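Local atomic coordinates of chitin deacetylase 1 (Bombyx mori, PDB entry 5ZNT), a protein that removes the N-acetyl groups from N-acetylglucosamine residues of chitin, a zinc-dependent hydrolysis that yields chitosan and acetate. Residues Glu58-Lys63 with Ala74-Ser79; Asn84-Gln89 with Pro335-Pro340; Gln89-His92 with Glu97-Val100; Ser141-Arg146 with Thr302-Ile307. One frame throughout, in Å; residues are numbered along the deposited sequence.

Interaction 1 of 4, residues Glu58-Lys63 with Ala74-Ser79; sequences EIFNGK and ATYFVS
F60, the first residue past the end of helix 53-59, pushes its ring toward A74 and the phenol OH of Y76, joining helix to strand within the beta-alpha-beta unit formed by strand 38-45, helix 53-59 and strand 75-78 of the CE4 deacetylase domain. The apolar part is small and close: F60 CZ lies 3.4 Å from A74 CB, the methyl sitting obliquely to the ring. The second meeting sets a hydroxyl against an aromatic carbon. Y76 reaches in from the opposite direction, its OH 3.4 Å from F60 CE2, and no hydrogen bond crosses between the segments. With CG anti to the carbonyl carbon (chi1 -57°), the F60 ring extends toward A74; I59 CG2 lies 3.6 Å above the centre of one face. F60 also meets H96 and F44, while Y76 makes an edge-to-face contact with Y56. With an alanine at F60, a gap would probably open beside A74 CB, and I59 CG2 would lose the ring it rests on. The polar part stays within the turn after the helix, an Asx turn at N61: K63 N donates to N61 OD1 at 2.7 Å, from 48° out of the carbonyl plane.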
loop_
_atom_site.group_PDB
_atom_site.type_symbol
_atom_site.label_atom_id
_atom_site.label_comp_id
_atom_site.label_asym_id
_atom_site.label_seq_id
_atom_site.Cartn_x
_atom_site.Cartn_y
_atom_site.Cartn_z
ATOM N N GLU A 58 8.684 9.102 14.636
ATOM C CA GLU A 58 9.093 10.446 14.264
ATOM C C GLU A 58 8.166 11.023 13.200
ATOM O O GLU A 58 7.797 12.199 13.266
ATOM C CB GLU A 58 10.537 10.440 13.768
ATOM C CG GLU A 58 11.035 11.770 13.270
ATOM C CD GLU A 58 12.550 11.806 13.006
ATOM O OE1 GLU A 58 13.246 10.771 13.218
ATOM O OE2 GLU A 58 13.044 12.877 12.573
ATOM N N ILE A 59 7.788 10.211 12.209
ATOM C CA ILE A 59 6.900 10.678 11.146
ATOM C C ILE A 59 5.482 10.875 11.680
ATOM O O ILE A 59 4.881 11.943 11.524
ATOM C CB ILE A 59 6.900 9.697 9.962
ATOM C CG1 ILE A 59 8.307 9.557 9.366
ATOM C CG2 ILE A 59 5.894 10.181 8.912
ATOM C CD1 ILE A 59 8.460 8.399 8.368
ATOM N N PHE A 60 4.921 9.830 12.276
ATOM C CA PHE A 60 3.520 9.805 12.679
ATOM C C PHE A 60 3.439 10.103 14.172
ATOM O O PHE A 60 3.156 9.245 15.001
ATOM C CB PHE A 60 2.883 8.469 12.305
ATOM C CG PHE A 60 2.989 8.175 10.850
ATOM C CD1 PHE A 60 2.222 8.886 9.939
ATOM C CD2 PHE A 60 3.896 7.233 10.377
ATOM C CE1 PHE A 60 2.327 8.642 8.583
ATOM C CE2 PHE A 60 4.021 6.981 9.019
ATOM C CZ PHE A 60 3.263 7.692 8.110
ATOM N N ASN A 61 3.725 11.366 14.482
ATOM C CA ASN A 61 3.944 11.829 15.843
ATOM C C ASN A 61 2.657 12.243 16.561
ATOM O O ASN A 61 2.729 12.714 17.701
ATOM C CB ASN A 61 4.924 12.997 15.831
ATOM C CG ASN A 61 4.454 14.141 14.951
ATOM O OD1 ASN A 61 3.298 14.174 14.510
ATOM N ND2 ASN A 61 5.346 15.091 14.692
ATOM N N GLY A 62 1.496 12.072 15.941
ATOM C CA GLY A 62 0.270 12.554 16.549
ATOM C C GLY A 62 0.057 14.048 16.450
ATOM O O GLY A 62 -0.947 14.548 16.962
ATOM N N LYS A 63 0.969 14.773 15.807
ATOM C CA LYS A 63 0.845 16.207 15.582
ATOM C C LYS A 63 0.567 16.583 14.132
ATOM O O LYS A 63 0.286 17.754 13.861
ATOM C CB LYS A 63 2.127 16.928 16.017
ATOM C CG LYS A 63 2.670 16.485 17.365
ATOM C CD LYS A 63 2.705 17.633 18.360
ATOM C CE LYS A 63 3.571 17.281 19.562
ATOM N NZ LYS A 63 5.004 17.183 19.179
ATOM N N ALA A 74 -1.056 6.055 7.120
ATOM C CA ALA A 74 -0.272 5.385 6.089
ATOM C C ALA A 74 -0.688 3.916 6.007
ATOM O O ALA A 74 -1.468 3.418 6.824
ATOM C CB ALA A 74 1.243 5.526 6.371
ATOM N N THR A 75 -0.176 3.222 4.994
ATOM C CA THR A 75 -0.470 1.808 4.747
ATOM C C THR A 75 0.842 1.031 4.775
ATOM O O THR A 75 1.805 1.444 4.142
ATOM C CB THR A 75 -1.159 1.616 3.383
ATOM O OG1 THR A 75 -2.335 2.445 3.307
ATOM C CG2 THR A 75 -1.566 0.154 3.165
ATOM N N TYR A 76 0.874 -0.090 5.495
ATOM C CA TYR A 76 2.078 -0.898 5.656
ATOM C C TYR A 76 1.857 -2.227 4.953
ATOM O O TYR A 76 0.941 -2.973 5.317
ATOM C CB TYR A 76 2.393 -1.140 7.132
ATOM C CG TYR A 76 2.825 0.124 7.838
ATOM C CD1 TYR A 76 1.888 1.060 8.259
ATOM C CD2 TYR A 76 4.171 0.394 8.058
ATOM C CE1 TYR A 76 2.276 2.237 8.888
ATOM C CE2 TYR A 76 4.573 1.564 8.709
ATOM C CZ TYR A 76 3.618 2.465 9.131
ATOM O OH TYR A 76 4.010 3.611 9.757
ATOM N N PHE A 77 2.650 -2.491 3.917
ATOM C CA PHE A 77 2.628 -3.793 3.251
ATOM C C PHE A 77 3.678 -4.657 3.939
ATOM O O PHE A 77 4.878 -4.516 3.695
ATOM C CB PHE A 77 2.885 -3.644 1.750
ATOM C CG PHE A 77 1.734 -3.000 1.019
ATOM C CD1 PHE A 77 0.624 -3.749 0.651
ATOM C CD2 PHE A 77 1.752 -1.643 0.742
ATOM C CE1 PHE A 77 -0.451 -3.145 0.001
ATOM C CE2 PHE A 77 0.688 -1.045 0.088
ATOM C CZ PHE A 77 -0.405 -1.790 -0.274
ATOM N N VAL A 78 3.222 -5.556 4.800
ATOM C CA VAL A 78 4.085 -6.198 5.791
ATOM C C VAL A 78 4.481 -7.564 5.282
ATOM O O VAL A 78 3.618 -8.351 4.879
ATOM C CB VAL A 78 3.369 -6.301 7.152
ATOM C CG1 VAL A 78 4.280 -7.012 8.185
ATOM C CG2 VAL A 78 2.999 -4.875 7.650
ATOM N N SER A 79 5.786 -7.852 5.299
ATOM C CA SER A 79 6.302 -9.190 5.052
ATOM C C SER A 79 6.663 -9.837 6.391
ATOM O O SER A 79 6.948 -9.143 7.366
ATOM C CB SER A 79 7.537 -9.142 4.127
ATOM O OG SER A 79 8.565 -8.319 4.698
#

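Interaction 2 of 4, residues Asn84-Gln89 with Pro335-Pro340; sequences NYSAVQ and PACWVP. With NAG (2-acetamido-2-deoxy-beta-D-glucopyranose), chain B; NAG (2-acetamido-2-deoxy-beta-D-glucopyranose), chain C.
S86 and P340 make the tight spot of this contact. S86 OG comes to 3.0 Å from P340 CB, and S86 CB lies 3.6 Å from P340 CG, so the serine is pressed against the outer carbons of the proline ring. With chi1 at -65°, OG stands beside the backbone N of S86 and faces that ring, while C337 SG, in a disulfide with C360, stays at the margin. One turn along, the packing thins out. Q89 stretches fully extended to set its amide over A336, with NE2 3.3 Å from A336 CB, but the alanine is exposed and the touch is a single methyl. The helical segment here is the start of helix 85-93, and N84 is its N-cap: OD1 accepts from A87 N at 3.0 Å, with the donor well above the carbonyl plane. The same side chain carries the N-linked glycan, since ND2 is bonded covalently to C1 of NAG (chain B) and also donates to that sugar's O7 at 2.8 Å. This sugar passes over A87 and P340, and its O4 continues into C1 of NAG (chain C). The second sugar lies along the loop, its O3 donating to W338 O at 3.1 Å and its acetamido O7 3.2 Å from P335 CB. A glycine in place of P340 has no ring, and S86 OG would probably face a gap while both sugars lose a surface to lie against. W338, exposed, has the edge of its indole near O3 of NAG (chain C).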
loop_
_atom_site.group_PDB
_atom_site.type_symbol
_atom_site.label_atom_id
_atom_site.label_comp_id
_atom_site.label_asym_id
_atom_site.label_seq_id
_atom_site.Cartn_x
_atom_site.Cartn_y
_atom_site.Cartn_z
ATOM N N ASN A 84 7.911 -7.701 13.930
ATOM C CA ASN A 84 7.491 -7.615 15.324
ATOM C C ASN A 84 5.977 -7.427 15.318
ATOM O O ASN A 84 5.482 -6.357 14.947
ATOM C CB ASN A 84 8.248 -6.462 15.966
ATOM C CG ASN A 84 7.800 -6.133 17.369
ATOM O OD1 ASN A 84 6.691 -6.454 17.817
ATOM N ND2 ASN A 84 8.690 -5.463 18.079
ATOM N N TYR A 85 5.233 -8.475 15.691
ATOM C CA TYR A 85 3.784 -8.415 15.549
ATOM C C TYR A 85 3.094 -7.599 16.635
ATOM O O TYR A 85 1.951 -7.173 16.418
ATOM C CB TYR A 85 3.197 -9.830 15.465
ATOM C CG TYR A 85 3.520 -10.386 14.097
ATOM C CD1 TYR A 85 2.709 -10.084 12.989
ATOM C CD2 TYR A 85 4.688 -11.121 13.891
ATOM C CE1 TYR A 85 3.026 -10.559 11.727
ATOM C CE2 TYR A 85 5.022 -11.599 12.641
ATOM C CZ TYR A 85 4.209 -11.289 11.561
ATOM O OH TYR A 85 4.574 -11.758 10.342
ATOM N N SER A 86 3.753 -7.351 17.775
ATOM C CA SER A 86 3.240 -6.352 18.719
ATOM C C SER A 86 3.282 -4.967 18.104
ATOM O O SER A 86 2.395 -4.142 18.350
ATOM C CB SER A 86 4.069 -6.341 20.002
ATOM O OG SER A 86 3.910 -7.575 20.657
ATOM N N ALA A 87 4.341 -4.684 17.339
ATOM C CA ALA A 87 4.461 -3.388 16.680
ATOM C C ALA A 87 3.433 -3.247 15.569
ATOM O O ALA A 87 2.850 -2.168 15.394
ATOM C CB ALA A 87 5.882 -3.202 16.137
ATOM N N VAL A 88 3.227 -4.318 14.786
ATOM C CA VAL A 88 2.167 -4.321 13.784
ATOM C C VAL A 88 0.828 -4.016 14.454
ATOM O O VAL A 88 0.036 -3.202 13.969
ATOM C CB VAL A 88 2.137 -5.684 13.047
ATOM C CG1 VAL A 88 0.899 -5.824 12.216
ATOM C CG2 VAL A 88 3.403 -5.880 12.140
ATOM N N GLN A 89 0.570 -4.664 15.587
ATOM C CA GLN A 89 -0.680 -4.465 16.317
ATOM C C GLN A 89 -0.831 -3.023 16.775
ATOM O O GLN A 89 -1.923 -2.447 16.692
ATOM C CB GLN A 89 -0.724 -5.409 17.519
ATOM C CG GLN A 89 -1.994 -5.289 18.373
ATOM C CD GLN A 89 -1.987 -6.296 19.524
ATOM O OE1 GLN A 89 -0.932 -6.680 20.030
ATOM N NE2 GLN A 89 -3.164 -6.714 19.937
ATOM N N PRO A 335 -0.950 0.585 24.731
ATOM C CA PRO A 335 -0.751 -0.594 23.867
ATOM C C PRO A 335 -1.478 -1.812 24.412
ATOM O O PRO A 335 -1.824 -1.885 25.592
ATOM C CB PRO A 335 0.768 -0.803 23.889
ATOM C CG PRO A 335 1.237 -0.115 25.114
ATOM C CD PRO A 335 0.312 1.069 25.313
ATOM N N ALA A 336 -1.713 -2.780 23.521
ATOM C CA ALA A 336 -2.475 -3.971 23.891
ATOM C C ALA A 336 -1.800 -4.761 25.004
ATOM O O ALA A 336 -2.481 -5.448 25.775
ATOM C CB ALA A 336 -2.687 -4.873 22.669
ATOM N N CYS A 337 -0.475 -4.726 25.077
ATOM C CA CYS A 337 0.243 -5.346 26.180
ATOM C C CYS A 337 1.489 -4.518 26.439
ATOM O O CYS A 337 2.072 -3.957 25.508
ATOM C CB CYS A 337 0.611 -6.819 25.889
ATOM S SG CYS A 337 1.894 -7.111 24.595
ATOM N N TRP A 338 1.889 -4.443 27.712
ATOM C CA TRP A 338 2.990 -3.566 28.100
ATOM C C TRP A 338 4.344 -4.164 27.751
ATOM O O TRP A 338 5.243 -3.445 27.306
ATOM C CB TRP A 338 2.923 -3.265 29.602
ATOM C CG TRP A 338 1.791 -2.352 29.988
ATOM C CD1 TRP A 338 0.686 -2.673 30.737
ATOM C CD2 TRP A 338 1.648 -0.968 29.631
ATOM N NE1 TRP A 338 -0.130 -1.570 30.868
ATOM C CE2 TRP A 338 0.436 -0.515 30.199
ATOM C CE3 TRP A 338 2.429 -0.071 28.883
ATOM C CZ2 TRP A 338 -0.010 0.798 30.053
ATOM C CZ3 TRP A 338 1.987 1.230 28.736
ATOM C CH2 TRP A 338 0.778 1.655 29.319
ATOM N N VAL A 339 4.525 -5.459 27.971
ATOM C CA VAL A 339 5.768 -6.148 27.655
ATOM C C VAL A 339 5.434 -7.339 26.767
ATOM O O VAL A 339 4.945 -8.366 27.243
ATOM C CB VAL A 339 6.514 -6.593 28.926
ATOM C CG1 VAL A 339 7.942 -7.035 28.570
ATOM C CG2 VAL A 339 6.520 -5.468 29.955
ATOM N N PRO A 340 5.653 -7.223 25.461
ATOM C CA PRO A 340 5.362 -8.345 24.562
ATOM C C PRO A 340 6.289 -9.519 24.813
ATOM O O PRO A 340 7.436 -9.359 25.239
ATOM C CB PRO A 340 5.592 -7.754 23.165
ATOM C CG PRO A 340 5.449 -6.261 23.356
ATOM C CD PRO A 340 6.001 -5.994 24.730
HETATM C C1 NAG B . 8.412 -5.024 19.407
HETATM C C2 NAG B . 9.594 -4.476 20.179
HETATM C C3 NAG B . 9.125 -3.990 21.550
HETATM C C4 NAG B . 7.943 -3.032 21.412
HETATM C C5 NAG B . 6.883 -3.608 20.477
HETATM C C6 NAG B . 5.783 -2.628 20.141
HETATM C C7 NAG B . 11.548 -5.733 19.353
HETATM C C8 NAG B . 12.627 -6.706 19.730
HETATM N N2 NAG B . 10.674 -5.437 20.319
HETATM O O3 NAG B . 10.232 -3.371 22.191
HETATM O O4 NAG B . 7.218 -2.942 22.633
HETATM O O5 NAG B . 7.473 -4.019 19.241
HETATM O O6 NAG B . 6.324 -1.416 19.632
HETATM O O7 NAG B . 11.455 -5.260 18.211
HETATM C C1 NAG C . 7.694 -2.054 23.638
HETATM C C2 NAG C . 6.456 -1.425 24.308
HETATM C C3 NAG C . 6.817 -0.714 25.618
HETATM C C4 NAG C . 7.761 -1.540 26.482
HETATM C C5 NAG C . 8.915 -2.074 25.646
HETATM C C6 NAG C . 9.807 -3.020 26.412
HETATM C C7 NAG C . 4.542 -0.592 23.028
HETATM C C8 NAG C . 4.043 0.450 22.065
HETATM N N2 NAG C . 5.821 -0.488 23.395
HETATM O O3 NAG C . 5.612 -0.489 26.346
HETATM O O4 NAG C . 8.268 -0.732 27.539
HETATM O O5 NAG C . 8.380 -2.821 24.554
HETATM O O6 NAG C . 11.012 -2.375 26.797
HETATM O O7 NAG C . 3.822 -1.492 23.448
#

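Interaction 3 of 4, residues Gln89-His92 with Glu97-Val100; sequences QETH and EIAV
I98 meets two residues of helix 85-93 with two successive carbons of one branch. Its CG1 packs 3.9 Å from H92 CB and also approaches H92 CD2, lying near the plane of the imidazole and at its edge. Its CD1 ends 3.9 Å from T91 CG2, the two side chains crossing at about a right angle. Both I98 torsions contribute: CG1 stands beside the backbone N (chi1 -59°), and a second bend (chi2 -60°) carries CD1 over to the threonine methyl. T91 holds the matching pose, its CG2 facing the strand while OG1 turns back to bond with A87 O, one turn earlier in the helix. H92 is fixed at its far end, where NE2 pairs with S141 OG. Y76 and I131 also pack on I98, and the backbone of E97 and A99 pairs with strand 75-78. The contact thus closes the beta-alpha-beta unit of strand 75-78, helix 85-93 and strand 97-100, the helix lying against the last strand. E97 points away from the helix, its carboxylate bonded to Y168 and T304. With no hydrogen bond between the two segments, helix and strand are held together here by carbon-to-carbon packing, and the nearby polar groups find their mates in other directions.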
loop_
_atom_site.group_PDB
_atom_site.type_symbol
_atom_site.label_atom_id
_atom_site.label_comp_id
_atom_site.label_asym_id
_atom_site.label_seq_id
_atom_site.Cartn_x
_atom_site.Cartn_y
_atom_site.Cartn_z
ATOM N N GLN A 89 0.570 -4.664 15.587
ATOM C CA GLN A 89 -0.680 -4.465 16.317
ATOM C C GLN A 89 -0.831 -3.023 16.775
ATOM O O GLN A 89 -1.923 -2.447 16.692
ATOM C CB GLN A 89 -0.724 -5.409 17.519
ATOM C CG GLN A 89 -1.994 -5.289 18.373
ATOM C CD GLN A 89 -1.987 -6.296 19.524
ATOM O OE1 GLN A 89 -0.932 -6.680 20.030
ATOM N NE2 GLN A 89 -3.164 -6.714 19.937
ATOM N N GLU A 90 0.257 -2.419 17.245
ATOM C CA GLU A 90 0.189 -1.052 17.735
ATOM C C GLU A 90 0.001 -0.064 16.585
ATOM O O GLU A 90 -0.768 0.898 16.694
ATOM C CB GLU A 90 1.457 -0.743 18.531
ATOM C CG GLU A 90 1.546 0.678 19.031
ATOM C CD GLU A 90 0.539 0.990 20.144
ATOM O OE1 GLU A 90 0.531 2.161 20.576
ATOM O OE2 GLU A 90 -0.244 0.093 20.575
ATOM N N THR A 91 0.700 -0.299 15.476
ATOM C CA THR A 91 0.505 0.493 14.269
ATOM C C THR A 91 -0.955 0.463 13.825
ATOM O O THR A 91 -1.524 1.499 13.459
ATOM C CB THR A 91 1.435 -0.054 13.178
ATOM O OG1 THR A 91 2.796 0.121 13.593
ATOM C CG2 THR A 91 1.203 0.616 11.829
ATOM N N HIS A 92 -1.570 -0.719 13.842
ATOM C CA HIS A 92 -2.978 -0.865 13.493
ATOM C C HIS A 92 -3.865 -0.155 14.517
ATOM O O HIS A 92 -4.806 0.559 14.144
ATOM C CB HIS A 92 -3.311 -2.354 13.411
ATOM C CG HIS A 92 -4.683 -2.665 12.882
ATOM N ND1 HIS A 92 -5.788 -2.787 13.698
ATOM C CD2 HIS A 92 -5.113 -2.937 11.630
ATOM C CE1 HIS A 92 -6.843 -3.101 12.969
ATOM N NE2 HIS A 92 -6.463 -3.200 11.708
ATOM N N GLU A 97 -3.149 1.378 8.224
ATOM C CA GLU A 97 -3.649 0.169 7.592
ATOM C C GLU A 97 -2.538 -0.867 7.507
ATOM O O GLU A 97 -1.396 -0.531 7.194
ATOM C CB GLU A 97 -4.183 0.473 6.189
ATOM C CG GLU A 97 -4.604 -0.795 5.446
ATOM C CD GLU A 97 -5.305 -0.526 4.115
ATOM O OE1 GLU A 97 -5.530 0.659 3.783
ATOM O OE2 GLU A 97 -5.644 -1.518 3.420
ATOM N N ILE A 98 -2.878 -2.126 7.791
ATOM C CA ILE A 98 -1.940 -3.238 7.656
ATOM C C ILE A 98 -2.381 -4.064 6.461
ATOM O O ILE A 98 -3.533 -4.497 6.404
ATOM C CB ILE A 98 -1.894 -4.110 8.920
ATOM C CG1 ILE A 98 -1.476 -3.276 10.121
ATOM C CG2 ILE A 98 -0.932 -5.312 8.703
ATOM C CD1 ILE A 98 -0.090 -2.626 9.994
ATOM N N ALA A 99 -1.469 -4.277 5.510
ATOM C CA ALA A 99 -1.724 -5.083 4.317
ATOM C C ALA A 99 -0.618 -6.127 4.206
ATOM O O ALA A 99 0.351 -6.097 4.971
ATOM C CB ALA A 99 -1.773 -4.206 3.043
ATOM N N VAL A 100 -0.737 -7.075 3.258
ATOM C CA VAL A 100 0.212 -8.193 3.212
ATOM C C VAL A 100 1.181 -8.021 2.057
ATOM O O VAL A 100 0.827 -7.529 0.974
ATOM C CB VAL A 100 -0.473 -9.572 3.145
ATOM C CG1 VAL A 100 -1.467 -9.743 4.308
ATOM C CG2 VAL A 100 -1.139 -9.826 1.795
#

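Interaction 4 of 4, residues Ser141-Arg146 with Thr302-Ile307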
loop_
_atom_site.group_PDB
_atom_site.type_symbol
_atom_site.label_atom_id
_atom_site.label_comp_id
_atom_site.label_asym_id
_atom_site.label_seq_id
_atom_site.Cartn_x
_atom_site.Cartn_y
_atom_site.Cartn_z
ATOM N N SER A 141 -9.834 -6.221 8.618
ATOM C CA SER A 141 -9.335 -5.023 7.947
ATOM C C SER A 141 -7.992 -5.224 7.232
ATOM O O SER A 141 -7.498 -4.285 6.601
ATOM C CB SER A 141 -9.215 -3.879 8.953
ATOM O OG SER A 141 -8.314 -4.202 10.004
ATOM N N VAL A 142 -7.398 -6.413 7.294
ATOM C CA VAL A 142 -6.210 -6.745 6.503
ATOM C C VAL A 142 -6.707 -7.229 5.134
ATOM O O VAL A 142 -7.128 -8.369 4.985
ATOM C CB VAL A 142 -5.351 -7.796 7.212
ATOM C CG1 VAL A 142 -4.124 -8.165 6.368
ATOM C CG2 VAL A 142 -4.946 -7.310 8.632
ATOM N N VAL A 143 -6.700 -6.350 4.127
ATOM C CA VAL A 143 -7.467 -6.627 2.910
ATOM C C VAL A 143 -6.673 -6.341 1.637
ATOM O O VAL A 143 -7.146 -6.633 0.531
ATOM C CB VAL A 143 -8.792 -5.830 2.890
ATOM C CG1 VAL A 143 -9.611 -6.094 4.153
ATOM C CG2 VAL A 143 -8.527 -4.329 2.718
ATOM N N GLY A 144 -5.486 -5.750 1.771
ATOM C CA GLY A 144 -4.678 -5.401 0.613
ATOM C C GLY A 144 -3.479 -6.302 0.401
ATOM O O GLY A 144 -2.988 -6.938 1.342
ATOM N N VAL A 145 -2.995 -6.356 -0.840
ATOM C CA VAL A 145 -1.866 -7.185 -1.238
ATOM C C VAL A 145 -0.913 -6.337 -2.057
ATOM O O VAL A 145 -1.350 -5.587 -2.941
ATOM C CB VAL A 145 -2.326 -8.398 -2.079
ATOM C CG1 VAL A 145 -1.103 -9.129 -2.669
ATOM C CG2 VAL A 145 -3.150 -9.368 -1.228
ATOM N N ARG A 146 0.392 -6.497 -1.808
ATOM C CA ARG A 146 1.422 -6.026 -2.729
ATOM C C ARG A 146 2.471 -7.118 -2.856
ATOM O O ARG A 146 3.019 -7.573 -1.844
ATOM C CB ARG A 146 2.071 -4.725 -2.253
ATOM C CG ARG A 146 3.239 -4.253 -3.142
ATOM C CD ARG A 146 3.667 -2.825 -2.743
ATOM N NE ARG A 146 2.711 -1.794 -3.167
ATOM C CZ ARG A 146 2.730 -0.527 -2.757
ATOM N NH1 ARG A 146 3.657 -0.111 -1.891
ATOM N NH2 ARG A 146 1.823 0.331 -3.223
ATOM N N THR A 302 -5.122 6.048 4.125
ATOM C CA THR A 302 -4.761 4.675 3.791
ATOM C C THR A 302 -5.302 4.296 2.416
ATOM O O THR A 302 -6.159 4.974 1.840
ATOM C CB THR A 302 -5.306 3.697 4.825
ATOM O OG1 THR A 302 -6.730 3.616 4.696
ATOM C CG2 THR A 302 -4.965 4.145 6.247
ATOM N N MET A 303 -4.833 3.155 1.912
ATOM C CA MET A 303 -5.342 2.650 0.636
ATOM C C MET A 303 -6.815 2.301 0.730
ATOM O O MET A 303 -7.596 2.602 -0.179
ATOM C CB MET A 303 -4.553 1.420 0.203
ATOM C CG MET A 303 -3.079 1.631 0.200
ATOM S SD MET A 303 -2.628 2.435 -1.320
ATOM C CE MET A 303 -1.803 1.123 -2.086
ATOM N N THR A 304 -7.205 1.594 1.799
ATOM C CA THR A 304 -8.617 1.288 1.996
ATOM C C THR A 304 -9.449 2.566 2.015
ATOM O O THR A 304 -10.555 2.603 1.465
ATOM C CB THR A 304 -8.810 0.497 3.292
ATOM O OG1 THR A 304 -8.287 -0.824 3.121
ATOM C CG2 THR A 304 -10.309 0.393 3.686
ATOM N N GLN A 305 -8.914 3.639 2.612
ATOM C CA GLN A 305 -9.656 4.896 2.664
ATOM C C GLN A 305 -9.814 5.525 1.278
ATOM O O GLN A 305 -10.819 6.202 1.026
ATOM C CB GLN A 305 -8.972 5.861 3.633
ATOM C CG GLN A 305 -9.306 5.521 5.071
ATOM C CD GLN A 305 -8.482 6.260 6.087
ATOM O OE1 GLN A 305 -7.485 6.910 5.762
ATOM N NE2 GLN A 305 -8.909 6.186 7.341
ATOM N N VAL A 306 -8.855 5.317 0.372
ATOM C CA VAL A 306 -9.052 5.766 -1.005
ATOM C C VAL A 306 -10.249 5.049 -1.616
ATOM O O VAL A 306 -11.149 5.678 -2.187
ATOM C CB VAL A 306 -7.784 5.554 -1.852
ATOM C CG1 VAL A 306 -8.073 5.916 -3.323
ATOM C CG2 VAL A 306 -6.654 6.410 -1.342
ATOM N N ILE A 307 -10.285 3.720 -1.486
ATOM C CA ILE A 307 -11.388 2.943 -2.048
ATOM C C ILE A 307 -12.720 3.375 -1.439
ATOM O O ILE A 307 -13.741 3.438 -2.131
ATOM C CB ILE A 307 -11.131 1.433 -1.848
ATOM C CG1 ILE A 307 -9.898 0.997 -2.643
ATOM C CG2 ILE A 307 -12.364 0.602 -2.249
ATOM C CD1 ILE A 307 -9.437 -0.463 -2.355
HETATM O O HOH W 1 -8.790 -2.150 5.525
#
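The guanidinium of R146 is met by the methyl end of M303, with NH2 3.9 Å from M303 CE and the methyl coming in obliquely to the flat group. The two side chains cross at about a right angle, M303 curling at chi2 and chi3 to bring CE there. NH1 forms a salt bridge with D45 and NE bonds to S170 O; Y268 adds a cation-pi contact. The second flat group, the amide of Q305, belongs to a capping box. Q305 OE1 accepts from T302 N at 3.0 Å, with the donor 38° out of the carbonyl plane, and T302 OG1 in return accepts from Q305 N, also at 3.0 Å. This closes the first turn of helix 303-311.

At the other end of the contact, V143 CG2 touches T304 OG1 at 3.5 Å. A water spans the segments beside it, donating to S141 O at 2.7 Å and to T304 OG1 at 2.8 Å, so the threonine oxygen has a water partner in addition to E97. The backbone O of R146 bonds to ND1 of the zinc ligand H101, which makes R146 a second-shell residue of the metal site. Residues flanking short strand 144-145, V143 and R146, meet the first turn of helix 303-311, with Y168 of strand 168-169 touching V143, M303 and T304, and strand 97-100 pairing with the backbone of G144 and R146.

Overall arrangement
Interactions 1 and 3 belong to consecutive beta-alpha-beta units that share strand 75-78; their centres are 9 Å apart and Y76 O lies 2.7 Å from A99 N. Helix 85-93 serves interactions 2 and 3: S86 and Q89 meet the loop in the first, T91 and H92 the strand in the second. Polar links such as E97 OE2 to T304 OG1 (2.7 Å) tie interaction 4 to interaction 3, and T75 OG1 reaches M303 N at 2.9 Å from interaction 1. The R146 side chain is about 7 Å from the zinc, that of Y76 about 11 Å and that of I98 about 14 Å; interaction 2, at the surface, is 22 Å from interaction 4 between centres.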